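Local atomic coordinates of acid phosphatase (Bacillus anthracis, PDB entry 2I33), a protein that probably hydrolyses phosphate monoesters, as a magnesium-dependent class C acid phosphatase of the HAD superfamily. Residues 36-41 with 213-217; 72-76 with 89-94. The contacts are given in a common frame with arbitrary orientation. Numbering follows the deposited sequence.

In the fold
Both contacts belong to one HAD-type phosphatase domain and come near its magnesium ion: the side chains of Y37 in contact 1 and N73 in contact 2 each lie about 7 Å from the metal bound by D65, D67 and D180. Contact 1 joins the long helix 31-54 to the loop that leaves strand 211-213, the last strand of the parallel sheet. Nested in the chain between those segments, contact 2 joins helices 74-83 and 91-97, beyond the metal-binding loop. Their centres stand 20 Å apart and their nearest atoms about 7 Å, without touching. Both contacts thus lie near the metal site and also touch the second subunit.

Contact 1 of 2, residues 36-41 with 213-217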
loop_
_atom_site.group_PDB
_atom_site.type_symbol
_atom_site.label_atom_id
_atom_site.label_comp_id
_atom_site.label_asym_id
_atom_site.label_seq_id
_atom_site.Cartn_x
_atom_site.Cartn_y
_atom_site.Cartn_z
ATOM N N LEU A 36 -4.367 2.200 4.742
ATOM C CA LEU A 36 -4.550 1.501 3.494
ATOM C C LEU A 36 -5.452 0.284 3.680
ATOM O O LEU A 36 -6.227 -0.048 2.800
ATOM C CB LEU A 36 -3.222 1.055 2.921
ATOM C CG LEU A 36 -2.498 2.222 2.262
ATOM C CD1 LEU A 36 -0.978 2.073 2.337
ATOM C CD2 LEU A 36 -2.913 2.401 0.859
ATOM N N TYR A 37 -5.349 -0.392 4.811
ATOM C CA TYR A 37 -6.255 -1.493 5.122
ATOM C C TYR A 37 -7.676 -0.971 5.318
ATOM O O TYR A 37 -8.611 -1.510 4.757
ATOM C CB TYR A 37 -5.756 -2.317 6.306
ATOM C CG TYR A 37 -4.753 -3.343 5.827
ATOM C CD1 TYR A 37 -3.422 -2.997 5.677
ATOM C CD2 TYR A 37 -5.136 -4.611 5.440
ATOM C CE1 TYR A 37 -2.487 -3.904 5.188
ATOM C CE2 TYR A 37 -4.194 -5.516 4.931
ATOM C CZ TYR A 37 -2.885 -5.163 4.812
ATOM O OH TYR A 37 -1.959 -6.056 4.348
ATOM N N TYR A 38 -7.846 0.105 6.057
ATOM C CA TYR A 38 -9.208 0.662 6.163
ATOM C C TYR A 38 -9.720 1.103 4.796
ATOM O O TYR A 38 -10.906 0.934 4.471
ATOM C CB TYR A 38 -9.237 1.832 7.121
ATOM C CG TYR A 38 -9.111 1.420 8.542
ATOM C CD1 TYR A 38 -10.033 0.534 9.124
ATOM C CD2 TYR A 38 -8.136 1.969 9.362
ATOM C CE1 TYR A 38 -9.934 0.180 10.477
ATOM C CE2 TYR A 38 -8.050 1.630 10.707
ATOM C CZ TYR A 38 -8.940 0.721 11.255
ATOM O OH TYR A 38 -8.855 0.381 12.597
ATOM N N GLN A 39 -8.874 1.719 3.989
ATOM C CA GLN A 39 -9.315 2.199 2.694
ATOM C C GLN A 39 -9.791 1.034 1.844
ATOM O O GLN A 39 -10.828 1.092 1.191
ATOM C CB GLN A 39 -8.162 2.865 1.951
ATOM C CG GLN A 39 -8.491 3.294 0.538
ATOM C CD GLN A 39 -7.523 4.351 0.039
ATOM O OE1 GLN A 39 -7.652 5.529 0.391
ATOM N NE2 GLN A 39 -6.470 3.913 -0.699
ATOM N N GLY A 40 -9.021 -0.046 1.875
ATOM C CA GLY A 40 -9.370 -1.236 1.107
ATOM C C GLY A 40 -10.712 -1.805 1.583
ATOM O O GLY A 40 -11.633 -2.061 0.786
ATOM N N TYR A 41 -10.852 -1.981 2.880
ATOM C CA TYR A 41 -12.094 -2.547 3.406
ATOM C C TYR A 41 -13.274 -1.603 3.272
ATOM O O TYR A 41 -14.411 -2.055 3.023
ATOM C CB TYR A 41 -11.906 -3.102 4.817
ATOM C CG TYR A 41 -11.176 -4.433 4.805
ATOM C CD1 TYR A 41 -11.743 -5.556 4.198
ATOM C CD2 TYR A 41 -9.891 -4.556 5.349
ATOM C CE1 TYR A 41 -11.078 -6.742 4.173
ATOM C CE2 TYR A 41 -9.216 -5.767 5.324
ATOM C CZ TYR A 41 -9.809 -6.843 4.716
ATOM O OH TYR A 41 -9.176 -8.061 4.662
ATOM N N ILE A 213 -7.069 -4.478 -3.290
ATOM C CA ILE A 213 -5.671 -4.790 -2.992
ATOM C C ILE A 213 -5.196 -4.101 -1.733
ATOM O O ILE A 213 -5.627 -2.986 -1.443
ATOM C CB ILE A 213 -4.761 -4.461 -4.198
ATOM C CG1 ILE A 213 -3.320 -4.917 -3.933
ATOM C CG2 ILE A 213 -4.902 -3.011 -4.621
ATOM C CD1 ILE A 213 -2.598 -5.271 -5.129
ATOM N N PHE A 214 -4.333 -4.819 -0.997
ATOM C CA PHE A 214 -3.697 -4.377 0.232
ATOM C C PHE A 214 -2.177 -4.365 0.083
ATOM O O PHE A 214 -1.601 -5.141 -0.663
ATOM C CB PHE A 214 -4.112 -5.268 1.379
ATOM C CG PHE A 214 -5.583 -5.198 1.641
ATOM C CD1 PHE A 214 -6.105 -4.139 2.323
ATOM C CD2 PHE A 214 -6.438 -6.157 1.177
ATOM C CE1 PHE A 214 -7.472 -4.002 2.544
ATOM C CE2 PHE A 214 -7.798 -6.049 1.410
ATOM C CZ PHE A 214 -8.308 -4.957 2.086
ATOM N N PRO A 215 -1.528 -3.468 0.826
ATOM C CA PRO A 215 -0.062 -3.326 0.662
ATOM C C PRO A 215 0.772 -4.303 1.459
ATOM O O PRO A 215 0.697 -4.352 2.682
ATOM C CB PRO A 215 0.177 -1.907 1.177
ATOM C CG PRO A 215 -0.856 -1.793 2.301
ATOM C CD PRO A 215 -2.090 -2.426 1.708
ATOM N N ASN A 216 1.639 -5.028 0.773
ATOM C CA ASN A 216 2.565 -5.948 1.414
ATOM C C ASN A 216 3.944 -5.875 0.759
ATOM O O ASN A 216 4.275 -6.624 -0.159
ATOM C CB ASN A 216 2.048 -7.378 1.345
ATOM C CG ASN A 216 3.009 -8.356 1.989
ATOM O OD1 ASN A 216 4.054 -7.917 2.538
ATOM N ND2 ASN A 216 2.685 -9.642 1.938
ATOM N N PRO A 217 4.764 -4.955 1.250
ATOM C CA PRO A 217 6.132 -4.837 0.752
ATOM C C PRO A 217 7.114 -5.794 1.388
ATOM O O PRO A 217 8.317 -5.659 1.135
ATOM C CB PRO A 217 6.503 -3.402 1.136
ATOM C CG PRO A 217 5.760 -3.209 2.390
ATOM C CD PRO A 217 4.462 -3.924 2.263
HETATM O O HOH W 1 -5.135 -0.873 0.327
#
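F214 lays its ring across the helical surface formed by Y37, G40 and Y41, and has more of its surface covered across the contact than any other residue here. Its plane is tilted only 11° from that of Y37, yet the centroids, 4.7 Å apart, are slid so far that the rings barely overlap; F214 CD1 sits over one face of Y37, 3.3 Å from CD2. Y41 is met obliquely, at 32°, with F214 CZ 3.5 Å from Y41 CE2 and over its ring face. Between the two tyrosines, one helical turn apart, the phenyl ring comes down on the backbone: CA of G40 is 3.6 Å from F214 CE1, and a side chain at G40 would collide with that same atom. It is a worked example of close aromatic packing on a helix made possible by a glycine. P215 extends the apolar surface, its CG 3.8 Å from L36 CB and its CD 3.8 Å from Y37 CE1. Polar linkage is indirect: one water donates to both L36 O and I213 O, at 2.8 Å each. The tyrosine hydroxyls reach the loop carrying the metal ligands D65 and D67, consistent with the DxDx(T/V) motif of HAD phosphatases: Y37 OH bonds to E68 O and Y41 OH to T69 O, while N216 ND2 bonds to the metal ligand D180. Helix 31-54 thus packs against the exit of strand 211-213, beside strand 172-179, whose F178 meets Y41; helix 21-29 covers L36 and P215 through W26, and Q39 bonds to I213 of the second subunit.

Contact 2 of 2, residues 72-76 with 89-94; sequences DNSPH and YKWDDW
Two short helix starts, 74-76 and 91-94, meet through H76, W91 and W94, an example of an aromatic cluster in which hydrogen bonds fix two of the three rings; H76 and W94 have the closest CA atoms, 6.6 Å apart. Residues 72-76 begin with an Asx turn, D72 OD1 accepting from S74 N (2.8 Å) and S74 OG (2.7 Å); N73 (chi1 m) then occupies the N-cap position, without a side-chain capping bond, and H76 N bonds to N73 O at 2.9 Å. Along 89-94, Y89 has a polyproline-II-like backbone (phi/psi -55/123) and its O accepts from H76 NE2 at 2.7 Å, in the plane of an imidazole held at chi1 t, chi2 -88°. K90, N-cap of the next helix, turns the chain in a left-handed helical conformation (58/21), and its O receives W94 N at 3.0 Å. W91 (chi1 t, chi2 -109°) directs the edge of its six-membered ring at the face of H76, a T-shaped pair with planes at 89° and centroids 4.9 Å apart; its CH2 lies 3.6 Å from N73 CG. W94 (chi1 t, chi2 -112°) donates from NE1 to N73 OD1 (2.8 Å, nearly linear). H76 CB stands over the five-membered ring of W94, 4.0 Å from its centroid, a CH-pi contact, and P75 CG is 3.8 Å from W94 CH2. N73 ND2 bonds to the magnesium ligand D67, tying the start of helix 74-83 to the metal site. Helix 91-97 lies against that start, which borders helix 21-29, while F249 of the second subunit packs on P75, H76 and W94.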
loop_
_atom_site.group_PDB
_atom_site.type_symbol
_atom_site.label_atom_id
_atom_site.label_comp_id
_atom_site.label_asym_id
_atom_site.label_seq_id
_atom_site.Cartn_x
_atom_site.Cartn_y
_atom_site.Cartn_z
ATOM N N ASP A 72 -2.425 -10.825 10.250
ATOM C CA ASP A 72 -1.157 -10.131 10.280
ATOM C C ASP A 72 -0.036 -11.067 10.749
ATOM O O ASP A 72 0.031 -11.430 11.916
ATOM C CB ASP A 72 -1.280 -8.953 11.221
ATOM C CG ASP A 72 -0.051 -8.093 11.257
ATOM O OD1 ASP A 72 1.013 -8.500 10.734
ATOM O OD2 ASP A 72 -0.174 -6.990 11.827
ATOM N N ASN A 73 0.848 -11.437 9.824
ATOM C CA ASN A 73 1.979 -12.317 10.161
ATOM C C ASN A 73 3.265 -11.575 10.309
ATOM O O ASN A 73 4.363 -12.180 10.356
ATOM C CB ASN A 73 2.126 -13.375 9.092
ATOM C CG ASN A 73 0.895 -14.133 8.932
ATOM O OD1 ASN A 73 0.530 -14.940 9.789
ATOM N ND2 ASN A 73 0.206 -13.870 7.853
ATOM N N SER A 74 3.192 -10.262 10.425
ATOM C CA SER A 74 4.423 -9.523 10.493
ATOM C C SER A 74 5.304 -9.924 11.699
ATOM O O SER A 74 6.526 -9.818 11.576
ATOM C CB SER A 74 4.175 -8.017 10.402
ATOM O OG SER A 74 3.450 -7.593 11.508
ATOM N N PRO A 75 4.737 -10.398 12.847
ATOM C CA PRO A 75 5.670 -10.855 13.908
ATOM C C PRO A 75 6.620 -11.953 13.456
ATOM O O PRO A 75 7.728 -12.071 13.980
ATOM C CB PRO A 75 4.750 -11.386 14.993
ATOM C CG PRO A 75 3.457 -10.584 14.778
ATOM C CD PRO A 75 3.331 -10.468 13.310
ATOM N N HIS A 76 6.186 -12.751 12.493
ATOM C CA HIS A 76 7.093 -13.752 11.959
ATOM C C HIS A 76 8.220 -13.116 11.139
ATOM O O HIS A 76 9.398 -13.498 11.234
ATOM C CB HIS A 76 6.367 -14.786 11.140
ATOM C CG HIS A 76 7.283 -15.814 10.593
ATOM N ND1 HIS A 76 7.928 -15.653 9.393
ATOM C CD2 HIS A 76 7.744 -16.972 11.126
ATOM C CE1 HIS A 76 8.724 -16.689 9.191
ATOM N NE2 HIS A 76 8.626 -17.503 10.225
ATOM N N TYR A 89 11.673 -20.338 7.853
ATOM C CA TYR A 89 12.182 -20.734 9.168
ATOM C C TYR A 89 11.152 -20.395 10.229
ATOM O O TYR A 89 10.737 -19.245 10.310
ATOM C CB TYR A 89 13.441 -19.965 9.459
ATOM C CG TYR A 89 14.045 -20.277 10.799
ATOM C CD1 TYR A 89 14.573 -21.526 11.059
ATOM C CD2 TYR A 89 14.094 -19.318 11.801
ATOM C CE1 TYR A 89 15.172 -21.824 12.268
ATOM C CE2 TYR A 89 14.703 -19.617 13.022
ATOM C CZ TYR A 89 15.209 -20.858 13.251
ATOM O OH TYR A 89 15.823 -21.185 14.454
ATOM N N LYS A 90 10.744 -21.418 10.981
ATOM C CA LYS A 90 9.755 -21.293 12.067
ATOM C C LYS A 90 8.399 -20.723 11.618
ATOM O O LYS A 90 7.591 -20.269 12.423
ATOM C CB LYS A 90 10.392 -20.557 13.261
ATOM C CG LYS A 90 11.476 -21.389 13.899
ATOM C CD LYS A 90 11.998 -20.828 15.200
ATOM C CE LYS A 90 12.899 -21.857 15.878
ATOM N NZ LYS A 90 13.539 -21.430 17.168
ATOM N N TRP A 91 8.094 -20.800 10.318
ATOM C CA TRP A 91 6.791 -20.376 9.852
ATOM C C TRP A 91 5.702 -21.297 10.398
ATOM O O TRP A 91 4.672 -20.834 10.899
ATOM C CB TRP A 91 6.758 -20.346 8.331
ATOM C CG TRP A 91 5.432 -20.020 7.787
ATOM C CD1 TRP A 91 4.586 -20.861 7.149
ATOM C CD2 TRP A 91 4.802 -18.744 7.808
ATOM N NE1 TRP A 91 3.432 -20.184 6.787
ATOM C CE2 TRP A 91 3.542 -18.882 7.182
ATOM C CE3 TRP A 91 5.162 -17.500 8.310
ATOM C CZ2 TRP A 91 2.654 -17.805 7.043
ATOM C CZ3 TRP A 91 4.303 -16.453 8.161
ATOM C CH2 TRP A 91 3.057 -16.604 7.539
ATOM N N ASP A 92 5.913 -22.600 10.321
ATOM C CA ASP A 92 4.914 -23.529 10.851
ATOM C C ASP A 92 4.724 -23.344 12.347
ATOM O O ASP A 92 3.583 -23.439 12.844
ATOM C CB ASP A 92 5.296 -24.963 10.547
ATOM C CG ASP A 92 5.132 -25.296 9.068
ATOM O OD1 ASP A 92 4.643 -24.401 8.328
ATOM O OD2 ASP A 92 5.490 -26.451 8.702
ATOM N N ASP A 93 5.819 -23.089 13.060
ATOM C CA ASP A 93 5.744 -22.792 14.499
ATOM C C ASP A 93 4.814 -21.592 14.732
ATOM O O ASP A 93 3.923 -21.624 15.585
ATOM C CB ASP A 93 7.129 -22.496 15.086
ATOM C CG ASP A 93 8.005 -23.743 15.254
ATOM O OD1 ASP A 93 7.557 -24.887 14.998
ATOM O OD2 ASP A 93 9.152 -23.565 15.724
ATOM N N TRP A 94 5.032 -20.551 13.950
ATOM C CA TRP A 94 4.193 -19.358 13.995
ATOM C C TRP A 94 2.724 -19.683 13.702
ATOM O O TRP A 94 1.816 -19.298 14.461
ATOM C CB TRP A 94 4.720 -18.354 12.983
ATOM C CG TRP A 94 3.787 -17.232 12.719
ATOM C CD1 TRP A 94 3.122 -16.986 11.569
ATOM C CD2 TRP A 94 3.353 -16.239 13.652
ATOM N NE1 TRP A 94 2.316 -15.870 11.698
ATOM C CE2 TRP A 94 2.411 -15.414 12.981
ATOM C CE3 TRP A 94 3.628 -15.978 14.986
ATOM C CZ2 TRP A 94 1.807 -14.315 13.603
ATOM C CZ3 TRP A 94 3.011 -14.903 15.592
ATOM C CH2 TRP A 94 2.111 -14.097 14.909
#